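Local coordinates for IroE protein (Escherichia coli, PDB 2GZS) that hydrolyses the trilactone of enterobactin and its glucosylated salmochelin forms, preferring the iron-free siderophores and usually cutting once to give linear trimers, at residues N88-S100 / G147-W159. Numbering follows the deposited sequence.
With DFP (diisopropyl phosphonate), chain B.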
ATOM      1  N   ASN A  88     -12.693   3.607  11.913  1.00 13.00           N
ATOM      2  CA  ASN A  88     -12.008   4.155  13.071  1.00 13.87           C
ATOM      3  C   ASN A  88     -10.542   3.746  13.159  1.00 11.98           C
ATOM      4  O   ASN A  88      -9.610   4.495  13.406  1.00 14.12           O
ATOM      5  CB  ASN A  88     -12.665   3.672  14.355  1.00 18.12           C
ATOM      6  CG  ASN A  88     -14.086   4.134  14.561  1.00 34.41           C
ATOM      7  OD1 ASN A  88     -14.470   5.100  13.916  1.00 30.32           O
ATOM      8  ND2 ASN A  88     -14.755   3.419  15.458  1.00 33.80           N
ATOM      9  N   SER A  89     -10.340   2.423  12.972  1.00 12.02           N
ATOM     10  CA  SER A  89      -8.983   1.901  13.150  1.00 11.76           C
ATOM     11  C   SER A  89      -8.035   2.421  12.088  1.00 12.88           C
ATOM     12  O   SER A  89      -6.884   2.765  12.328  1.00 12.30           O
ATOM     13  CB  SER A  89      -8.951   0.367  13.128  1.00 12.42           C
ATOM     14  OG  SER A  89      -9.702  -0.176  14.216  1.00 13.51           O
ATOM     15  N   ARG A  90      -8.503   2.511  10.811  1.00  9.45           N
ATOM     16  CA  ARG A  90      -7.597   2.960   9.783  1.00  9.67           C
ATOM     17  C   ARG A  90      -7.213   4.449   9.892  1.00  8.83           C
ATOM     18  O   ARG A  90      -6.126   4.858   9.544  1.00 10.72           O
ATOM     19  CB  ARG A  90      -8.209   2.622   8.406  1.00 11.78           C
ATOM     20  CG  ARG A  90      -9.323   3.582   8.006  1.00 10.41           C
ATOM     21  CD  ARG A  90     -10.083   3.011   6.792  1.00  9.51           C
ATOM     22  NE  ARG A  90      -9.309   3.243   5.592  1.00  9.47           N
ATOM     23  CZ  ARG A  90      -9.120   4.317   4.861  1.00 10.90           C
ATOM     24  NH1 ARG A  90      -9.796   5.413   5.347  1.00 11.16           N
ATOM     25  NH2 ARG A  90      -8.385   4.386   3.783  1.00  9.76           N
ATOM     26  N   ALA A  91      -8.199   5.232  10.413  1.00 10.06           N
ATOM     27  CA  ALA A  91      -7.876   6.655  10.611  1.00 11.48           C
ATOM     28  C   ALA A  91      -6.728   6.838  11.631  1.00 10.16           C
ATOM     29  O   ALA A  91      -6.024   7.788  11.421  1.00 11.37           O
ATOM     30  CB  ALA A  91      -9.082   7.400  11.170  1.00 11.45           C
ATOM     31  N   TYR A  92      -6.658   5.907  12.562  1.00  8.91           N
ATOM     32  CA  TYR A  92      -5.531   5.947  13.521  1.00  9.82           C
ATOM     33  C   TYR A  92      -4.252   5.384  12.904  1.00 11.26           C
ATOM     34  O   TYR A  92      -3.201   5.993  12.878  1.00 10.18           O
ATOM     35  CB  TYR A  92      -5.900   5.178  14.783  1.00 10.04           C
ATOM     36  CG  TYR A  92      -4.801   5.420  15.834  1.00 12.04           C
ATOM     37  CD1 TYR A  92      -4.558   6.659  16.412  1.00 14.25           C
ATOM     38  CD2 TYR A  92      -3.993   4.382  16.231  1.00 10.85           C
ATOM     39  CE1 TYR A  92      -3.526   6.826  17.371  1.00 11.26           C
ATOM     40  CE2 TYR A  92      -2.970   4.489  17.149  1.00 11.41           C
ATOM     41  CZ  TYR A  92      -2.760   5.736  17.703  1.00 11.62           C
ATOM     42  OH  TYR A  92      -1.742   5.863  18.638  1.00 12.80           O
ATOM     43  N   ASP A  93      -4.415   4.114  12.401  1.00  8.65           N
ATOM     44  CA  ASP A  93      -3.181   3.431  11.973  1.00  8.09           C
ATOM     45  C   ASP A  93      -2.463   4.020  10.815  1.00  7.60           C
ATOM     46  O   ASP A  93      -1.242   3.879  10.650  1.00  8.92           O
ATOM     47  CB  ASP A  93      -3.547   1.988  11.585  1.00  8.58           C
ATOM     48  CG  ASP A  93      -3.854   1.050  12.721  1.00 10.67           C
ATOM     49  OD1 ASP A  93      -3.378   1.334  13.854  1.00 11.63           O
ATOM     50  OD2 ASP A  93      -4.550   0.042  12.525  1.00 10.27           O
ATOM     51  N   TYR A  94      -3.233   4.713   9.891  1.00  8.48           N
ATOM     52  CA  TYR A  94      -2.627   5.131   8.630  1.00  8.26           C
ATOM     53  C   TYR A  94      -2.119   6.547   8.615  1.00  9.21           C
ATOM     54  O   TYR A  94      -1.450   6.988   7.649  1.00 11.51           O
ATOM     55  CB  TYR A  94      -3.624   4.957   7.464  1.00  8.83           C
ATOM     56  CG  TYR A  94      -4.086   3.522   7.220  1.00  8.53           C
ATOM     57  CD1 TYR A  94      -3.585   2.417   7.886  1.00  9.10           C
ATOM     58  CD2 TYR A  94      -5.078   3.328   6.254  1.00 10.16           C
ATOM     59  CE1 TYR A  94      -4.057   1.116   7.614  1.00  9.69           C
ATOM     60  CE2 TYR A  94      -5.561   2.055   5.975  1.00 10.79           C
ATOM     61  CZ  TYR A  94      -5.040   0.968   6.663  1.00  9.81           C
ATOM     62  OH  TYR A  94      -5.525  -0.306   6.389  1.00 10.21           O
ATOM     63  N   THR A  95      -2.418   7.273   9.709  1.00  9.78           N
ATOM     64  CA  THR A  95      -2.105   8.690   9.640  1.00 10.62           C
ATOM     65  C   THR A  95      -0.904   9.118  10.485  1.00  9.93           C
ATOM     66  O   THR A  95      -0.716   8.637  11.605  1.00 11.56           O
ATOM     67  CB  THR A  95      -3.307   9.546  10.132  1.00 14.25           C
ATOM     68  OG1 THR A  95      -3.692   9.062  11.434  1.00 13.25           O
ATOM     69  CG2 THR A  95      -4.472   9.504   9.154  1.00 14.63           C
ATOM     70  N   PRO A  96      -0.085  10.045   9.994  1.00 14.39           N
ATOM     71  CA  PRO A  96       1.046  10.604  10.761  1.00 16.45           C
ATOM     72  C   PRO A  96       0.496  11.751  11.621  1.00 19.02           C
ATOM     73  O   PRO A  96      -0.665  12.200  11.422  1.00 21.37           O
ATOM     74  CB  PRO A  96       1.970  11.175   9.666  1.00 19.01           C
ATOM     75  CG  PRO A  96       0.985  11.659   8.657  1.00 22.99           C
ATOM     76  CD  PRO A  96      -0.165  10.654   8.635  1.00 17.94           C
ATOM     77  N   ALA A  97       1.280  12.291  12.521  1.00 24.85           N
ATOM     78  CA  ALA A  97       0.902  13.444  13.335  1.00 25.36           C
ATOM     79  C   ALA A  97       0.228  14.610  12.634  1.00 28.17           C
ATOM     80  O   ALA A  97      -0.791  15.080  13.152  1.00 37.89           O
ATOM     81  CB  ALA A  97       2.208  13.999  13.932  1.00 35.31           C
ATOM     82  N   ALA A  98       0.810  15.037  11.540  1.00 26.43           N
ATOM     83  CA  ALA A  98       0.478  16.207  10.733  1.00 25.73           C
ATOM     84  C   ALA A  98      -0.976  16.193  10.296  1.00 34.89           C
ATOM     85  O   ALA A  98      -1.599  17.250  10.135  1.00 33.42           O
ATOM     86  CB  ALA A  98       1.408  16.236   9.525  1.00 33.33           C
ATOM     87  N   GLU A  99      -1.561  14.997  10.118  1.00 29.57           N
ATOM     88  CA  GLU A  99      -2.942  14.981   9.640  1.00 29.79           C
ATOM     89  C   GLU A  99      -3.891  15.717  10.574  1.00 30.85           C
ATOM     90  O   GLU A  99      -4.950  16.139  10.088  1.00 33.33           O
ATOM     91  CB  GLU A  99      -3.381  13.518   9.428  1.00 22.18           C
ATOM     92  CG  GLU A  99      -4.766  13.300   8.831  1.00 19.62           C
ATOM     93  CD  GLU A  99      -4.914  13.818   7.423  1.00 20.96           C
ATOM     94  OE1 GLU A  99      -3.942  14.211   6.741  1.00 24.92           O
ATOM     95  OE2 GLU A  99      -6.062  13.935   6.876  1.00 22.85           O
ATOM     96  N   SER A 100      -3.644  15.927  11.864  1.00 25.15           N
ATOM     97  CA  SER A 100      -4.573  16.608  12.761  1.00 30.11           C
ATOM     98  C   SER A 100      -4.127  18.020  13.136  1.00 24.37           C
ATOM     99  O   SER A 100      -4.575  18.612  14.128  1.00 30.53           O
ATOM    100  CB  SER A 100      -4.751  15.829  14.071  1.00 41.69           C
ATOM    101  OG  SER A 100      -3.541  15.834  14.820  1.00 42.03           O
ATOM    102  N   GLY A 147      -1.468   1.812  -0.684  1.00  9.50           N
ATOM    103  CA  GLY A 147      -2.633   2.260   0.086  1.00  8.92           C
ATOM    104  C   GLY A 147      -3.320   3.441  -0.608  1.00  6.85           C
ATOM    105  O   GLY A 147      -2.670   4.105  -1.397  1.00  8.98           O
ATOM    106  N   HIS A 148      -4.615   3.577  -0.230  1.00  7.11           N
ATOM    107  CA  HIS A 148      -5.429   4.637  -0.842  1.00 10.19           C
ATOM    108  C   HIS A 148      -6.005   5.567   0.235  1.00  7.38           C
ATOM    109  O   HIS A 148      -6.458   5.118   1.250  1.00  8.72           O
ATOM    110  CB  HIS A 148      -6.599   3.953  -1.610  1.00  9.75           C
ATOM    111  CG  HIS A 148      -7.618   4.892  -2.209  1.00 12.82           C
ATOM    112  ND1 HIS A 148      -8.775   5.218  -1.526  1.00 12.56           N
ATOM    113  CD2 HIS A 148      -7.627   5.538  -3.393  1.00 14.63           C
ATOM    114  CE1 HIS A 148      -9.456   6.043  -2.318  1.00 11.77           C
ATOM    115  NE2 HIS A 148      -8.825   6.280  -3.445  1.00 13.46           N
ATOM    116  N   SER A 149      -5.968   6.848  -0.157  1.00  9.43           N
ATOM    117  CA  SER A 149      -6.625   7.890   0.707  1.00 10.80           C
ATOM    118  C   SER A 149      -5.834   7.983   2.012  1.00  9.73           C
ATOM    119  O   SER A 149      -4.642   8.284   1.882  1.00 10.24           O
ATOM    120  CB  SER A 149      -8.123   7.604   0.816  1.00 10.73           C
ATOM    121  OG  SER A 149      -8.722   8.831   1.429  1.00 11.56           O
ATOM    122  N   TYR A 150      -6.404   7.719   3.202  1.00  8.23           N
ATOM    123  CA  TYR A 150      -5.492   7.651   4.351  1.00  9.38           C
ATOM    124  C   TYR A 150      -4.388   6.623   4.112  1.00  9.72           C
ATOM    125  O   TYR A 150      -3.258   6.832   4.557  1.00  8.80           O
ATOM    126  CB  TYR A 150      -6.260   7.305   5.622  1.00 10.08           C
ATOM    127  CG  TYR A 150      -7.055   8.407   6.334  1.00  9.67           C
ATOM    128  CD1 TYR A 150      -6.575   9.714   6.253  1.00 11.14           C
ATOM    129  CD2 TYR A 150      -8.183   8.084   7.034  1.00 11.59           C
ATOM    130  CE1 TYR A 150      -7.314  10.693   6.910  1.00 15.96           C
ATOM    131  CE2 TYR A 150      -8.917   9.068   7.714  1.00 12.54           C
ATOM    132  CZ  TYR A 150      -8.434  10.344   7.605  1.00 15.71           C
ATOM    133  OH  TYR A 150      -9.111  11.356   8.269  1.00 18.57           O
ATOM    134  N   GLY A 151      -4.708   5.543   3.406  1.00  8.30           N
ATOM    135  CA  GLY A 151      -3.661   4.547   3.099  1.00  9.63           C
ATOM    136  C   GLY A 151      -2.590   5.178   2.242  1.00  9.60           C
ATOM    137  O   GLY A 151      -1.408   4.836   2.353  1.00  8.74           O
ATOM    138  N   GLY A 152      -2.920   6.148   1.366  1.00  9.39           N
ATOM    139  CA  GLY A 152      -1.906   6.797   0.545  1.00  8.66           C
ATOM    140  C   GLY A 152      -0.979   7.684   1.383  1.00  9.14           C
ATOM    141  O   GLY A 152       0.227   7.789   1.100  1.00 10.06           O
ATOM    142  N   LEU A 153      -1.554   8.307   2.441  1.00  8.81           N
ATOM    143  CA  LEU A 153      -0.698   9.042   3.367  1.00 10.20           C
ATOM    144  C   LEU A 153       0.301   8.107   4.089  1.00  8.21           C
ATOM    145  O   LEU A 153       1.487   8.467   4.232  1.00  9.84           O
ATOM    146  CB  LEU A 153      -1.499   9.765   4.486  1.00  8.66           C
ATOM    147  CG  LEU A 153      -2.525  10.743   3.880  1.00 13.41           C
ATOM    148  CD1 LEU A 153      -3.313  11.384   5.039  1.00 14.53           C
ATOM    149  CD2 LEU A 153      -1.814  11.798   3.033  1.00 14.22           C
ATOM    150  N   PHE A 154      -0.230   6.958   4.482  1.00  8.18           N
ATOM    151  CA  PHE A 154       0.631   5.988   5.167  1.00  8.79           C
ATOM    152  C   PHE A 154       1.789   5.590   4.258  1.00 10.32           C
ATOM    153  O   PHE A 154       2.927   5.437   4.714  1.00  8.48           O
ATOM    154  CB  PHE A 154      -0.158   4.718   5.549  1.00  8.72           C
ATOM    155  CG  PHE A 154       0.750   3.741   6.279  1.00  8.60           C
ATOM    156  CD1 PHE A 154       1.108   3.944   7.608  1.00  9.78           C
ATOM    157  CD2 PHE A 154       1.255   2.628   5.601  1.00 10.67           C
ATOM    158  CE1 PHE A 154       1.996   3.062   8.229  1.00  9.97           C
ATOM    159  CE2 PHE A 154       2.151   1.732   6.204  1.00 11.29           C
ATOM    160  CZ  PHE A 154       2.476   1.961   7.526  1.00 11.12           C
ATOM    161  N   VAL A 155       1.500   5.413   2.938  1.00  8.66           N
ATOM    162  CA  VAL A 155       2.616   5.026   2.048  1.00  8.72           C
ATOM    163  C   VAL A 155       3.678   6.081   1.940  1.00  8.57           C
ATOM    164  O   VAL A 155       4.874   5.836   1.954  1.00 10.07           O
ATOM    165  CB  VAL A 155       2.052   4.692   0.658  1.00  9.09           C
ATOM    166  CG1 VAL A 155       3.134   4.433  -0.391  1.00 10.35           C
ATOM    167  CG2 VAL A 155       1.170   3.451   0.748  1.00  9.92           C
ATOM    168  N   LEU A 156       3.269   7.374   1.852  1.00 10.51           N
ATOM    169  CA  LEU A 156       4.261   8.486   1.832  1.00 12.20           C
ATOM    170  C   LEU A 156       5.073   8.520   3.131  1.00  7.66           C
ATOM    171  O   LEU A 156       6.308   8.659   3.091  1.00 10.06           O
ATOM    172  CB  LEU A 156       3.577   9.838   1.632  1.00 11.65           C
ATOM    173  CG  LEU A 156       2.916  10.060   0.271  1.00 12.62           C
ATOM    174  CD1 LEU A 156       2.191  11.419   0.228  1.00 15.20           C
ATOM    175  CD2 LEU A 156       3.922   9.939  -0.868  1.00 13.94           C
ATOM    176  N   ASP A 157       4.401   8.383   4.247  1.00  7.58           N
ATOM    177  CA  ASP A 157       5.018   8.356   5.571  1.00 10.02           C
ATOM    178  C   ASP A 157       6.072   7.238   5.628  1.00 11.94           C
ATOM    179  O   ASP A 157       7.177   7.406   6.193  1.00 11.58           O
ATOM    180  CB  ASP A 157       3.951   8.255   6.653  1.00 11.14           C
ATOM    181  CG  ASP A 157       4.489   8.372   8.072  1.00 16.70           C
ATOM    182  OD1 ASP A 157       5.094   9.455   8.354  1.00 18.26           O
ATOM    183  OD2 ASP A 157       4.362   7.482   8.939  1.00 15.97           O
ATOM    184  N   SER A 158       5.723   6.108   5.011  1.00 10.49           N
ATOM    185  CA  SER A 158       6.618   4.943   5.042  1.00  7.34           C
ATOM    186  C   SER A 158       7.748   5.145   4.040  1.00 11.23           C
ATOM    187  O   SER A 158       8.905   4.762   4.338  1.00 11.67           O
ATOM    188  CB  SER A 158       5.793   3.705   4.607  1.00 10.01           C
ATOM    189  OG  SER A 158       4.797   3.440   5.567  1.00 11.09           O
ATOM    190  N   TRP A 159       7.498   5.737   2.872  1.00 10.42           N
ATOM    191  CA  TRP A 159       8.606   6.031   1.944  1.00  9.71           C
ATOM    192  C   TRP A 159       9.644   6.908   2.635  1.00  9.56           C
ATOM    193  O   TRP A 159      10.862   6.817   2.478  1.00 11.79           O
ATOM    194  CB  TRP A 159       8.025   6.784   0.706  1.00  9.26           C
ATOM    195  CG  TRP A 159       9.092   7.090  -0.321  1.00 11.80           C
ATOM    196  CD1 TRP A 159       9.559   6.261  -1.329  1.00 11.42           C
ATOM    197  CD2 TRP A 159       9.834   8.299  -0.466  1.00 11.40           C
ATOM    198  NE1 TRP A 159      10.529   6.906  -2.047  1.00 13.21           N
ATOM    199  CE2 TRP A 159      10.724   8.187  -1.533  1.00 10.12           C
ATOM    200  CE3 TRP A 159       9.810   9.497   0.255  1.00 11.16           C
ATOM    201  CZ2 TRP A 159      11.596   9.197  -1.938  1.00 14.18           C
ATOM    202  CZ3 TRP A 159      10.669  10.516  -0.133  1.00 10.39           C
ATOM    203  CH2 TRP A 159      11.534  10.376  -1.198  1.00 11.79           C
TER
HETATM  204  C1  DFP B1189     -11.814   8.713   0.752  1.00 23.69           C
HETATM  205  C2  DFP B1189     -13.064   9.248   1.456  1.00 27.12           C
HETATM  206  C3  DFP B1189     -12.145   7.700  -0.334  1.00 29.44           C
HETATM  207  C1' DFP B1189      -9.456  10.651   4.087  1.00 18.54           C
HETATM  208  C2' DFP B1189      -8.284  11.362   3.476  1.00 26.22           C
HETATM  209  C3' DFP B1189     -10.464  11.741   4.583  1.00 29.73           C
HETATM  210  P   DFP B1189      -9.784   8.526   2.517  1.00 13.37           P
HETATM  211  O1P DFP B1189     -11.076   8.015   1.804  1.00 17.13           O
HETATM  212  O2P DFP B1189     -10.153   9.953   3.083  1.00 14.24           O
HETATM  213  O3P DFP B1189      -9.287   7.579   3.598  1.00 12.17           O
HETATM  214  O   HOH W   1      -8.219  13.787   8.201  1.00 21.39           O
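Tyr150 and Arg90 meet beside the nucleophile elbow of an alpha/beta-hydrolase fold, the strained Gly147–Gly151 turn (GxSxG) between strand 143-148 and helix 150-161. The active-site Ser149 at its apex is phosphorylated: OG is bonded to P of the inhibitor group, diisopropyl phosphonate. Arg90 and Tyr150 grip the phosphoryl oxygen O3P, in the manner of an oxyanion hole. Tyr150 N reaches it at 2.9 Å in a nearly straight bond (171°), Arg90 NH1 at 2.8 Å, and Arg90 NH2 adds a weak bond; O3P lies in the guanidinium plane, at its edge. A salt bridge from Arg90 NE to Asp50 helps fix that group.

Along Tyr150, CB packs 4.0 Å from Tyr94 CB. With CG anti to the carbonyl carbon (chi1 -79°) and near O3P, the ring stands between the isopropyl C1' and Thr95. Thr95 CG2 makes a CH-pi contact with one face, 3.9 Å from the Tyr150 centroid and closest to CD1, while C1' covers the centre of the other, beside CZ. CD2 lies beside Arg90 NH1, the guanidinium plane tilted 31° from the ring, and CE2 rests on Ala91 CB. At the opposite rim, CE1 meets Glu99 OE2 edge-on, the carboxylate nearly perpendicular to the ring. Glu99 is itself held by the backbone N atoms of Arg177 and Gly178, and its OE1 touches Leu153 CD1. Were Tyr150 an alanine, a gap would probably open between Thr95 and the isopropyl group, and the water at Glu99 would lose its hydroxyl partner. At the tip, Tyr150 OH lies 2.6 Å from a water that donates to Glu99 OE2.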